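Local coordinates for protein putative beta-glucosidase (Bifidobacterium adolescentis, PDB 5WAB) that hydrolyses beta-glucosidic linkages as a family 3 glycoside hydrolase and probably also removes terminal arabinopyranose from a ginsenoside, at residues P7-N10 with D11-L14; V137-V140 with A141-S145; N201-G205 with V206-Q210; Y520-G523 with V524-Y528; F620-D623 with E624-A628. One frame throughout, in Å; residues are numbered along the deposited sequence.

Contact 1 (P7-N10 with D11-L14); sequences PSVN and DLTL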
loop_
_atom_site.group_PDB
_atom_site.type_symbol
_atom_site.label_atom_id
_atom_site.label_comp_id
_atom_site.label_asym_id
_atom_site.label_seq_id
_atom_site.Cartn_x
_atom_site.Cartn_y
_atom_site.Cartn_z
ATOM N N PRO A 7 -35.638 -6.584 5.269
ATOM C CA PRO A 7 -35.563 -8.043 5.101
ATOM C C PRO A 7 -34.431 -8.713 5.889
ATOM O O PRO A 7 -33.458 -8.051 6.255
ATOM C CB PRO A 7 -35.315 -8.189 3.600
ATOM C CG PRO A 7 -34.463 -6.985 3.276
ATOM C CD PRO A 7 -34.958 -5.870 4.171
ATOM N N SER A 8 -34.584 -10.013 6.159
ATOM C CA SER A 8 -33.540 -10.859 6.732
ATOM C C SER A 8 -33.601 -12.211 6.037
ATOM O O SER A 8 -34.427 -12.430 5.147
ATOM C CB SER A 8 -33.698 -11.019 8.250
ATOM O OG SER A 8 -34.828 -11.810 8.572
ATOM N N VAL A 9 -32.738 -13.142 6.462
ATOM C CA VAL A 9 -32.782 -14.482 5.877
ATOM C C VAL A 9 -34.021 -15.251 6.306
ATOM O O VAL A 9 -34.391 -16.231 5.649
ATOM C CB VAL A 9 -31.531 -15.315 6.210
ATOM C CG1 VAL A 9 -30.400 -14.969 5.264
ATOM C CG2 VAL A 9 -31.136 -15.138 7.664
ATOM N N ASN A 10 -34.681 -14.838 7.390
ATOM C CA ASN A 10 -35.943 -15.464 7.775
ATOM C C ASN A 10 -37.034 -15.237 6.738
ATOM O O ASN A 10 -37.985 -16.025 6.664
ATOM C CB ASN A 10 -36.405 -14.926 9.129
ATOM C CG ASN A 10 -35.444 -15.263 10.245
ATOM O OD1 ASN A 10 -34.802 -16.311 10.229
ATOM N ND2 ASN A 10 -35.347 -14.377 11.231
ATOM N N ASP A 11 -36.896 -14.206 5.911
ATOM C CA ASP A 11 -37.884 -13.878 4.899
ATOM C C ASP A 11 -37.606 -14.561 3.567
ATOM O O ASP A 11 -38.391 -14.398 2.626
ATOM C CB ASP A 11 -37.942 -12.355 4.706
ATOM C CG ASP A 11 -38.302 -11.614 5.987
ATOM O OD1 ASP A 11 -39.348 -11.932 6.584
ATOM O OD2 ASP A 11 -37.541 -10.712 6.402
ATOM N N LEU A 12 -36.532 -15.337 3.470
ATOM C CA LEU A 12 -36.103 -15.942 2.220
ATOM C C LEU A 12 -36.343 -17.448 2.213
ATOM O O LEU A 12 -36.223 -18.122 3.242
ATOM C CB LEU A 12 -34.617 -15.669 1.980
ATOM C CG LEU A 12 -34.271 -14.183 2.053
ATOM C CD1 LEU A 12 -32.775 -13.973 1.908
ATOM C CD2 LEU A 12 -35.058 -13.383 1.018
ATOM N N THR A 13 -36.657 -17.973 1.031
ATOM C CA THR A 13 -36.662 -19.411 0.827
ATOM C C THR A 13 -35.221 -19.912 0.707
ATOM O O THR A 13 -34.263 -19.132 0.666
ATOM C CB THR A 13 -37.454 -19.787 -0.427
ATOM O OG1 THR A 13 -36.746 -19.346 -1.589
ATOM C CG2 THR A 13 -38.823 -19.131 -0.419
ATOM N N LEU A 14 -35.065 -21.238 0.674
ATOM C CA LEU A 14 -33.731 -21.807 0.506
ATOM C C LEU A 14 -33.096 -21.348 -0.800
ATOM O O LEU A 14 -31.915 -20.977 -0.828
ATOM C CB LEU A 14 -33.793 -23.331 0.563
ATOM C CG LEU A 14 -32.475 -24.073 0.339
ATOM C CD1 LEU A 14 -31.476 -23.734 1.423
ATOM C CD2 LEU A 14 -32.737 -25.565 0.306
HETATM O O HOH W 1 -37.355 -10.792 9.678
#
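Two side-chain torsions draw Ser8 and Asp11 together. At Asp11 a chi1 of -59° places CG beside the residue's own backbone N, and the carboxylate turns back along the chain so that OD2 accepts the N-H of Ser8, 3.0 Å from Ser8 N. That donor arrives on the anti side of OD2, 17° out of the carboxylate plane. At Ser8 a chi1 of 70° folds OG back over the main chain, where it accepts the N-H of Asn10 (3.3 Å to Asn10 N). One water joins the two side chains: it lies 2.9 Å from Ser8 OG and donates to Asp11 OD2, giving that oxygen a second bond. The backbone closes the same loop, Asp11 N donating to Ser8 O at 3.1 Å and Leu12 N to Val9 O at 3.2 Å. Leu12 turns to the apolar side, its CD1 reaching Val9 CG1 at 4.2 Å. Val9 packs on Ala278 of helix 271-292, and Gln279 of that helix accepts the Val9 N-H. Ser8 OG and Asn10 N thus form an ST turn, and the Asp11 carboxylate bonds back to Ser8 N across the start of a short 3-10 segment, just ahead of helix 14-19.

Contact 2 (V137-V140 with A141-S145); sequences VGIV and AGVQS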
loop_
_atom_site.group_PDB
_atom_site.type_symbol
_atom_site.label_atom_id
_atom_site.label_comp_id
_atom_site.label_asym_id
_atom_site.label_seq_id
_atom_site.Cartn_x
_atom_site.Cartn_y
_atom_site.Cartn_z
ATOM N N VAL A 137 -5.953 2.341 5.810
ATOM C CA VAL A 137 -7.174 2.438 6.607
ATOM C C VAL A 137 -7.937 3.710 6.267
ATOM O O VAL A 137 -9.162 3.766 6.423
ATOM C CB VAL A 137 -6.839 2.364 8.111
ATOM C CG1 VAL A 137 -6.012 3.574 8.533
ATOM C CG2 VAL A 137 -8.112 2.253 8.962
ATOM N N GLY A 138 -7.236 4.744 5.791
ATOM C CA GLY A 138 -7.913 5.964 5.396
ATOM C C GLY A 138 -8.898 5.752 4.264
ATOM O O GLY A 138 -9.934 6.422 4.205
ATOM N N ILE A 139 -8.599 4.818 3.359
ATOM C CA ILE A 139 -9.526 4.514 2.271
ATOM C C ILE A 139 -10.796 3.872 2.816
ATOM O O ILE A 139 -11.911 4.251 2.441
ATOM C CB ILE A 139 -8.851 3.621 1.214
ATOM C CG1 ILE A 139 -7.684 4.362 0.564
ATOM C CG2 ILE A 139 -9.841 3.216 0.144
ATOM C CD1 ILE A 139 -8.099 5.620 -0.174
ATOM N N VAL A 140 -10.648 2.882 3.700
ATOM C CA VAL A 140 -11.808 2.186 4.260
ATOM C C VAL A 140 -12.661 3.140 5.088
ATOM O O VAL A 140 -13.877 3.250 4.886
ATOM C CB VAL A 140 -11.354 0.975 5.096
ATOM C CG1 VAL A 140 -12.541 0.328 5.775
ATOM C CG2 VAL A 140 -10.613 -0.036 4.218
ATOM N N ALA A 141 -12.041 3.830 6.047
ATOM C CA ALA A 141 -12.795 4.741 6.905
ATOM C C ALA A 141 -13.378 5.900 6.107
ATOM O O ALA A 141 -14.498 6.350 6.376
ATOM C CB ALA A 141 -11.908 5.264 8.032
ATOM N N GLY A 142 -12.632 6.396 5.121
ATOM C CA GLY A 142 -13.109 7.524 4.344
ATOM C C GLY A 142 -14.307 7.179 3.482
ATOM O O GLY A 142 -15.313 7.891 3.491
ATOM N N VAL A 143 -14.211 6.093 2.710
ATOM C CA VAL A 143 -15.307 5.720 1.815
ATOM C C VAL A 143 -16.560 5.392 2.620
ATOM O O VAL A 143 -17.651 5.907 2.346
ATOM C CB VAL A 143 -14.898 4.539 0.920
ATOM C CG1 VAL A 143 -16.097 4.021 0.129
ATOM C CG2 VAL A 143 -13.767 4.924 -0.012
ATOM N N GLN A 144 -16.414 4.549 3.642
ATOM C CA GLN A 144 -17.574 4.092 4.389
ATOM C C GLN A 144 -18.167 5.191 5.267
ATOM O O GLN A 144 -19.332 5.082 5.675
ATOM C CB GLN A 144 -17.192 2.857 5.213
ATOM C CG GLN A 144 -16.722 1.678 4.341
ATOM C CD GLN A 144 -16.553 0.371 5.110
ATOM O OE1 GLN A 144 -16.337 -0.689 4.518
ATOM N NE2 GLN A 144 -16.664 0.442 6.430
ATOM N N SER A 145 -17.418 6.268 5.528
ATOM C CA SER A 145 -17.998 7.401 6.240
ATOM C C SER A 145 -19.101 8.069 5.434
ATOM O O SER A 145 -19.882 8.841 5.996
ATOM C CB SER A 145 -16.924 8.435 6.595
ATOM O OG SER A 145 -16.459 9.124 5.447
#
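Gln144 lies alongside Val140, both side chains pointing the same way from successive turns of one helix. Its CB sits 3.4 Å from Val140 O, the carbonyl that also accepts the N-H of Gln144 (3.1 Å to Gln144 N). CG follows at 3.3 Å from the same Val140 O, placed there by a chi1 of -61° that sets it opposite the residue's own carbonyl carbon. Beyond CG the chain is extended, so the amide climbs past the valine: CD comes to 4.1 Å from Val140 CG1, which lies over one face of the amide. The tip then leaves the helix altogether. OE1 accepts from the backbone N of Trp194, with a weak bond from Thr150 OG1, while NE2 donates to Gln192 O. Val140 and Gln144 belong to helix 129-144, which links the parallel strands 102-106 and 149-155 in a beta-alpha-beta crossover of the N-terminal domain, a member of the TIM-barrel clan. A leucine in place of Gln144 would probably leave the Trp194 N-H and the Gln192 carbonyl without their amide partner. On another face of the helix, Val143 CG2 meets Ile139 CG2 at 4.3 Å and also touches Ile139 O, the acceptor of the nearly straight bond from Val143 N. Val143 in turn packs on Ala94 of helix 83-99, while Val140 rests on Ile187 of helix 182-190. Farther along the chain, Ser145 OG donates to Gly142 O at 2.6 Å.

Contact 3 (N201-G205 with V206-Q210); sequences NRING and VHSAQ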
loop_
_atom_site.group_PDB
_atom_site.type_symbol
_atom_site.label_atom_id
_atom_site.label_comp_id
_atom_site.label_asym_id
_atom_site.label_seq_id
_atom_site.Cartn_x
_atom_site.Cartn_y
_atom_site.Cartn_z
ATOM N N ASN A 201 -4.442 -17.134 -4.739
ATOM C CA ASN A 201 -3.400 -18.120 -4.519
ATOM C C ASN A 201 -3.750 -19.032 -3.352
ATOM O O ASN A 201 -4.692 -18.793 -2.593
ATOM C CB ASN A 201 -2.062 -17.440 -4.249
ATOM C CG ASN A 201 -2.111 -16.514 -3.048
ATOM O OD1 ASN A 201 -2.577 -15.377 -3.143
ATOM N ND2 ASN A 201 -1.635 -17.001 -1.907
ATOM N N ARG A 202 -2.952 -20.082 -3.210
ATOM C CA ARG A 202 -3.003 -20.958 -2.054
ATOM C C ARG A 202 -1.988 -20.495 -1.018
ATOM O O ARG A 202 -0.964 -19.889 -1.351
ATOM C CB ARG A 202 -2.699 -22.409 -2.446
ATOM C CG ARG A 202 -3.712 -23.076 -3.366
ATOM C CD ARG A 202 -3.265 -24.491 -3.724
ATOM N NE ARG A 202 -2.052 -24.476 -4.532
ATOM C CZ ARG A 202 -1.209 -25.500 -4.656
ATOM N NH1 ARG A 202 -1.431 -26.641 -4.017
ATOM N NH2 ARG A 202 -0.131 -25.380 -5.417
ATOM N N ILE A 203 -2.287 -20.770 0.248
ATOM C CA ILE A 203 -1.351 -20.552 1.346
ATOM C C ILE A 203 -1.154 -21.893 2.031
ATOM O O ILE A 203 -2.076 -22.410 2.676
ATOM C CB ILE A 203 -1.845 -19.493 2.337
ATOM C CG1 ILE A 203 -2.004 -18.146 1.631
ATOM C CG2 ILE A 203 -0.892 -19.404 3.530
ATOM C CD1 ILE A 203 -2.619 -17.068 2.497
ATOM N N ASN A 204 0.039 -22.467 1.876
ATOM C CA ASN A 204 0.364 -23.774 2.445
ATOM C C ASN A 204 -0.615 -24.842 1.961
ATOM O O ASN A 204 -1.090 -25.673 2.737
ATOM C CB ASN A 204 0.401 -23.707 3.975
ATOM C CG ASN A 204 1.486 -22.771 4.485
ATOM O OD1 ASN A 204 2.613 -22.789 3.988
ATOM N ND2 ASN A 204 1.145 -21.934 5.460
ATOM N N GLY A 205 -0.927 -24.813 0.664
ATOM C CA GLY A 205 -1.730 -25.841 0.036
ATOM C C GLY A 205 -3.222 -25.576 -0.048
ATOM O O GLY A 205 -3.944 -26.384 -0.645
ATOM N N VAL A 206 -3.716 -24.485 0.527
ATOM C CA VAL A 206 -5.146 -24.203 0.573
ATOM C C VAL A 206 -5.409 -22.877 -0.133
ATOM O O VAL A 206 -4.846 -21.844 0.250
ATOM C CB VAL A 206 -5.672 -24.176 2.015
ATOM C CG1 VAL A 206 -7.167 -23.951 2.021
ATOM C CG2 VAL A 206 -5.332 -25.479 2.726
ATOM N N HIS A 207 -6.268 -22.905 -1.154
ATOM C CA HIS A 207 -6.717 -21.674 -1.792
ATOM C C HIS A 207 -7.440 -20.805 -0.770
ATOM O O HIS A 207 -8.158 -21.307 0.098
ATOM C CB HIS A 207 -7.656 -21.984 -2.957
ATOM C CG HIS A 207 -6.956 -22.258 -4.253
ATOM N ND1 HIS A 207 -6.255 -21.294 -4.945
ATOM C CD2 HIS A 207 -6.859 -23.392 -4.988
ATOM C CE1 HIS A 207 -5.756 -21.821 -6.048
ATOM N NE2 HIS A 207 -6.105 -23.094 -6.096
ATOM N N SER A 208 -7.250 -19.489 -0.875
ATOM C CA SER A 208 -7.830 -18.598 0.123
ATOM C C SER A 208 -9.353 -18.680 0.132
ATOM O O SER A 208 -9.971 -18.574 1.198
ATOM C CB SER A 208 -7.367 -17.159 -0.121
ATOM O OG SER A 208 -5.946 -17.061 -0.101
ATOM N N ALA A 209 -9.973 -18.887 -1.033
ATOM C CA ALA A 209 -11.428 -18.950 -1.114
ATOM C C ALA A 209 -12.001 -20.136 -0.358
ATOM O O ALA A 209 -13.204 -20.162 -0.082
ATOM C CB ALA A 209 -11.862 -19.013 -2.580
ATOM N N GLN A 210 -11.147 -21.078 0.025
ATOM C CA GLN A 210 -11.516 -22.365 0.592
ATOM C C GLN A 210 -10.882 -22.570 1.962
ATOM O O GLN A 210 -10.990 -23.657 2.536
ATOM C CB GLN A 210 -11.063 -23.445 -0.393
ATOM C CG GLN A 210 -11.572 -24.843 -0.216
ATOM C CD GLN A 210 -11.193 -25.689 -1.408
ATOM O OE1 GLN A 210 -11.200 -25.205 -2.533
ATOM N NE2 GLN A 210 -10.833 -26.940 -1.170
#
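Arg202 and His207 face each other across a beta hairpin whose strands, 202-203 and 206-207, are joined by a type I' turn from Ile203 to Val206. This non-hydrogen-bonded pair is the tight part of the contact. Arg202 CG sits almost exactly over the middle of the imidazole, 3.4 Å from the centroid of the His207 ring and 5° off its normal, a CH-pi contact with one face of the ring. A chi1 of -65° carries CG across to the neighbouring strand; the chain then bends at chi3, and NE goes to Arg166 O. The imidazole is pinned from other sides as well, ND1 bonding to Tyr200 O and the ring meeting His237 edge-to-face. An alanine in place of His207 would probably strip Arg202 CG of its aromatic cover and leave Tyr200 O without this bond. Next along the strands, Ile203 N donates to Val206 O at 2.8 Å. Toward the exposed turn the bonding across the hairpin slackens: the return bond from Val206 N to Ile203 O is weak at 3.4 Å, although Asn204 OD1 is held from outside by Ile171 N. Gly205, at a phi of 94°, takes a backbone shape in which a CB would press on the preceding carbonyl. At the buried end the chain is held again, Ser208 N donating to Asn201 O at 3.2 Å. There, too, Asn201 ND2 reaches Arg202 O at 3.0 Å, the acceptor lying close to the plane of the amide.

Contact 4 (Y520-G523 with V524-Y528); sequences YGEG and VFVGY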
loop_
_atom_site.group_PDB
_atom_site.type_symbol
_atom_site.label_atom_id
_atom_site.label_comp_id
_atom_site.label_asym_id
_atom_site.label_seq_id
_atom_site.Cartn_x
_atom_site.Cartn_y
_atom_site.Cartn_z
ATOM N N TYR A 520 8.403 -18.891 1.113
ATOM C CA TYR A 520 8.851 -17.615 1.675
ATOM C C TYR A 520 9.988 -17.875 2.667
ATOM O O TYR A 520 9.871 -17.683 3.880
ATOM C CB TYR A 520 7.689 -16.886 2.329
ATOM C CG TYR A 520 6.694 -16.271 1.364
ATOM C CD1 TYR A 520 6.599 -16.700 0.039
ATOM C CD2 TYR A 520 5.837 -15.266 1.787
ATOM C CE1 TYR A 520 5.678 -16.127 -0.831
ATOM C CE2 TYR A 520 4.922 -14.694 0.933
ATOM C CZ TYR A 520 4.841 -15.126 -0.369
ATOM O OH TYR A 520 3.916 -14.538 -1.195
ATOM N N GLY A 521 11.129 -18.293 2.116
ATOM C CA GLY A 521 12.239 -18.734 2.941
ATOM C C GLY A 521 12.887 -17.635 3.752
ATOM O O GLY A 521 13.593 -17.932 4.722
ATOM N N GLU A 522 12.660 -16.373 3.379
ATOM C CA GLU A 522 13.221 -15.245 4.112
ATOM C C GLU A 522 12.503 -14.988 5.432
ATOM O O GLU A 522 13.035 -14.251 6.271
ATOM C CB GLU A 522 13.190 -13.989 3.239
ATOM C CG GLU A 522 11.797 -13.421 3.001
ATOM C CD GLU A 522 11.044 -14.148 1.907
ATOM O OE1 GLU A 522 11.658 -14.986 1.208
ATOM O OE2 GLU A 522 9.835 -13.883 1.746
ATOM N N GLY A 523 11.323 -15.577 5.630
ATOM C CA GLY A 523 10.617 -15.443 6.899
ATOM C C GLY A 523 10.156 -14.023 7.131
ATOM O O GLY A 523 9.601 -13.378 6.235
ATOM N N VAL A 524 10.404 -13.500 8.333
ATOM C CA VAL A 524 9.980 -12.130 8.614
ATOM C C VAL A 524 10.952 -11.099 8.070
ATOM O O VAL A 524 10.656 -9.900 8.131
ATOM C CB VAL A 524 9.767 -11.878 10.120
ATOM C CG1 VAL A 524 8.637 -12.767 10.659
ATOM C CG2 VAL A 524 11.059 -12.093 10.899
ATOM N N PHE A 525 12.089 -11.526 7.511
ATOM C CA PHE A 525 13.123 -10.595 7.051
ATOM C C PHE A 525 12.828 -10.183 5.613
ATOM O O PHE A 525 13.445 -10.639 4.649
ATOM C CB PHE A 525 14.508 -11.210 7.214
ATOM C CG PHE A 525 14.889 -11.449 8.649
ATOM C CD1 PHE A 525 15.418 -10.420 9.418
ATOM C CD2 PHE A 525 14.681 -12.684 9.244
ATOM C CE1 PHE A 525 15.758 -10.631 10.746
ATOM C CE2 PHE A 525 15.021 -12.901 10.572
ATOM C CZ PHE A 525 15.559 -11.876 11.323
ATOM N N VAL A 526 11.869 -9.273 5.484
ATOM C CA VAL A 526 11.405 -8.758 4.203
ATOM C C VAL A 526 11.808 -7.296 4.104
ATOM O O VAL A 526 11.598 -6.524 5.049
ATOM C CB VAL A 526 9.882 -8.920 4.063
ATOM C CG1 VAL A 526 9.395 -8.293 2.769
ATOM C CG2 VAL A 526 9.509 -10.395 4.125
ATOM N N GLY A 527 12.391 -6.920 2.969
ATOM C CA GLY A 527 12.728 -5.522 2.754
ATOM C C GLY A 527 13.764 -5.035 3.746
ATOM O O GLY A 527 14.738 -5.730 4.059
ATOM N N TYR A 528 13.529 -3.835 4.288
ATOM C CA TYR A 528 14.501 -3.239 5.200
ATOM C C TYR A 528 14.685 -4.063 6.465
ATOM O O TYR A 528 15.727 -3.943 7.120
ATOM C CB TYR A 528 14.084 -1.814 5.578
ATOM C CG TYR A 528 12.971 -1.762 6.589
ATOM C CD1 TYR A 528 11.648 -1.914 6.199
ATOM C CD2 TYR A 528 13.238 -1.560 7.939
ATOM C CE1 TYR A 528 10.620 -1.871 7.123
ATOM C CE2 TYR A 528 12.214 -1.515 8.873
ATOM C CZ TYR A 528 10.908 -1.676 8.456
ATOM O OH TYR A 528 9.881 -1.633 9.372
#
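Glu522 and Phe525 close a type II' beta turn, overlapping a type I turn from Tyr520 to Gly523, with which it shares Glu522 and Gly523. The closing bond is Phe525 N to Glu522 O, 3.1 Å long with an N-H...O angle of 151°. The oxygen that takes this backbone bond also borders the edge of the Phe525 ring, in its plane, with Glu522 O 3.7 Å from Phe525 CD2. Val524 CG2 covers one face of the same ring near its rim. Across the turn Val526 sends CG2 to 3.7 Å from Gly523 O and to 4.0 Å from Glu522 CG. Glu522 CG rests in addition on Phe525 O at 3.6 Å. Phe525 is itself the centre of an inverse gamma turn, marked by a weak bond from Val526 N to Val524 O. Gly523 has a phi of 67°, a positive value that glycine accommodates readily at this corner. Beyond this first shell, the glutamate chain bends at chi2 (-81°) and carries its carboxylate away from the turn, where OE2 forms a salt bridge with Arg114. The same arginine makes a cation-pi contact with Tyr520, so it meets the first and third residues of the type I turn. Val524 and Val526 lean on helix 173-180, touching Arg174 and Tyr180 respectively. The type I turn that sets Glu522 in place is closed by Gly523 N, which donates to Tyr520 O at 3.1 Å.

Contact 5 (F620-D623 with E624-A628); sequences FDLD and ERAFA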
loop_
_atom_site.group_PDB
_atom_site.type_symbol
_atom_site.label_atom_id
_atom_site.label_comp_id
_atom_site.label_asym_id
_atom_site.label_seq_id
_atom_site.Cartn_x
_atom_site.Cartn_y
_atom_site.Cartn_z
ATOM N N PHE A 620 3.864 9.613 20.642
ATOM C CA PHE A 620 3.610 8.291 20.090
ATOM C C PHE A 620 3.270 7.343 21.229
ATOM O O PHE A 620 3.996 7.285 22.225
ATOM C CB PHE A 620 4.830 7.757 19.324
ATOM C CG PHE A 620 5.324 8.666 18.220
ATOM C CD1 PHE A 620 4.881 8.508 16.916
ATOM C CD2 PHE A 620 6.257 9.658 18.485
ATOM C CE1 PHE A 620 5.345 9.333 15.904
ATOM C CE2 PHE A 620 6.725 10.481 17.477
ATOM C CZ PHE A 620 6.270 10.317 16.186
ATOM N N ASP A 621 2.163 6.618 21.088
ATOM C CA ASP A 621 1.834 5.522 21.988
ATOM C C ASP A 621 2.424 4.233 21.427
ATOM O O ASP A 621 2.275 3.941 20.237
ATOM C CB ASP A 621 0.318 5.385 22.144
ATOM C CG ASP A 621 -0.266 6.383 23.130
ATOM O OD1 ASP A 621 0.463 6.830 24.042
ATOM O OD2 ASP A 621 -1.461 6.717 22.995
ATOM N N LEU A 622 3.094 3.467 22.282
ATOM C CA LEU A 622 3.671 2.176 21.912
ATOM C C LEU A 622 3.000 1.112 22.771
ATOM O O LEU A 622 3.382 0.913 23.927
ATOM C CB LEU A 622 5.186 2.174 22.102
ATOM C CG LEU A 622 5.997 3.096 21.189
ATOM C CD1 LEU A 622 7.493 3.028 21.505
ATOM C CD2 LEU A 622 5.737 2.743 19.730
ATOM N N ASP A 623 1.996 0.436 22.218
ATOM C CA ASP A 623 1.292 -0.583 22.979
ATOM C C ASP A 623 2.144 -1.848 23.068
ATOM O O ASP A 623 3.284 -1.899 22.595
ATOM C CB ASP A 623 -0.070 -0.880 22.352
ATOM C CG ASP A 623 0.030 -1.350 20.901
ATOM O OD1 ASP A 623 1.131 -1.715 20.439
ATOM O OD2 ASP A 623 -1.012 -1.357 20.214
ATOM N N GLU A 624 1.576 -2.892 23.673
ATOM C CA GLU A 624 2.318 -4.139 23.826
ATOM C C GLU A 624 2.695 -4.744 22.476
ATOM O O GLU A 624 3.738 -5.397 22.362
ATOM C CB GLU A 624 1.509 -5.128 24.659
ATOM C CG GLU A 624 1.262 -4.658 26.079
ATOM C CD GLU A 624 0.538 -5.699 26.913
ATOM O OE1 GLU A 624 0.125 -6.736 26.346
ATOM O OE2 GLU A 624 0.377 -5.481 28.134
ATOM N N ARG A 625 1.854 -4.561 21.454
ATOM C CA ARG A 625 2.162 -5.082 20.127
ATOM C C ARG A 625 3.356 -4.384 19.477
ATOM O O ARG A 625 3.941 -4.931 18.536
ATOM C CB ARG A 625 0.935 -4.979 19.224
ATOM C CG ARG A 625 -0.115 -6.068 19.463
ATOM C CD ARG A 625 0.346 -7.413 18.903
ATOM N NE ARG A 625 0.558 -7.347 17.458
ATOM C CZ ARG A 625 -0.392 -7.537 16.549
ATOM N NH1 ARG A 625 -1.634 -7.824 16.929
ATOM N NH2 ARG A 625 -0.098 -7.441 15.257
ATOM N N ALA A 626 3.742 -3.200 19.954
ATOM C CA ALA A 626 4.945 -2.564 19.431
ATOM C C ALA A 626 6.211 -3.293 19.856
ATOM O O ALA A 626 7.274 -3.047 19.278
ATOM C CB ALA A 626 5.023 -1.106 19.880
ATOM N N PHE A 627 6.120 -4.163 20.866
ATOM C CA PHE A 627 7.268 -4.886 21.400
ATOM C C PHE A 627 7.114 -6.397 21.306
ATOM O O PHE A 627 7.959 -7.127 21.839
ATOM C CB PHE A 627 7.508 -4.495 22.861
ATOM C CG PHE A 627 7.666 -3.017 23.074
ATOM C CD1 PHE A 627 8.894 -2.405 22.881
ATOM C CD2 PHE A 627 6.594 -2.243 23.486
ATOM C CE1 PHE A 627 9.044 -1.051 23.073
ATOM C CE2 PHE A 627 6.738 -0.887 23.683
ATOM C CZ PHE A 627 7.966 -0.288 23.477
ATOM N N ALA A 628 6.079 -6.892 20.637
ATOM C CA ALA A 628 5.739 -8.307 20.674
ATOM C C ALA A 628 6.005 -8.973 19.332
ATOM O O ALA A 628 5.672 -8.428 18.275
ATOM C CB ALA A 628 4.270 -8.502 21.055
#
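At the end of strand 615-622, in the fibronectin type III-like domain, Leu622 and Asp623 fold against a 3-10 segment that begins at Glu624. Leu622 crosses the side chain of Phe627 at about a right angle: its CB lies 3.8 Å from Phe627 CE2, and its CD1 3.9 Å from Phe627 CZ. The other branch, CD2, meets Ala626 CB at 3.9 Å, so the leucine fork straddles two apolar partners. Phe627 also brings CD2 to 3.4 Å from Asp623 O. That carbonyl makes the turn-closing bond, accepting from Ala626 N at 3.0 Å with the donor well above the carbonyl plane, and so starts the 3-10 segment that follows the strand. With chi1 at 58°, the Asp623 carboxylate curls over the start of the turn, and OD1 adds a weak second bond to Ala626 N at 3.0 Å. Outside the turn, Phe627 meets Tyr644 edge-to-face and packs on Val588 of strand 580-590. Arg625 points the other way, bent at chi2 and chi3: it forms a salt bridge through NH1 with Glu185 of helix 182-190 and a cation-pi contact with Trp637.

How the contacts relate
Contacts 3 and 4 are the closest pair, their nearest atoms about 6 Å apart. One four-stranded mixed sheet connects them: hairpin 202-207 at one edge, strand 168-170 within, and strand 517-519, which leads into contact 4, at the other edge, so that the N-terminal and C-terminal domains of the family 3 enzyme meet in it. Contact 5 comes within about 9 Å of contact 4, nearest atoms again. Helix 182-190 is a neighbour common to contacts 2 and 5, although the nearest atoms of the two remain about 14 Å apart. Contact 1 is peripheral, its centre 39 Å from that of the chain and its nearest atoms about 19 Å from contacts 2 and 3.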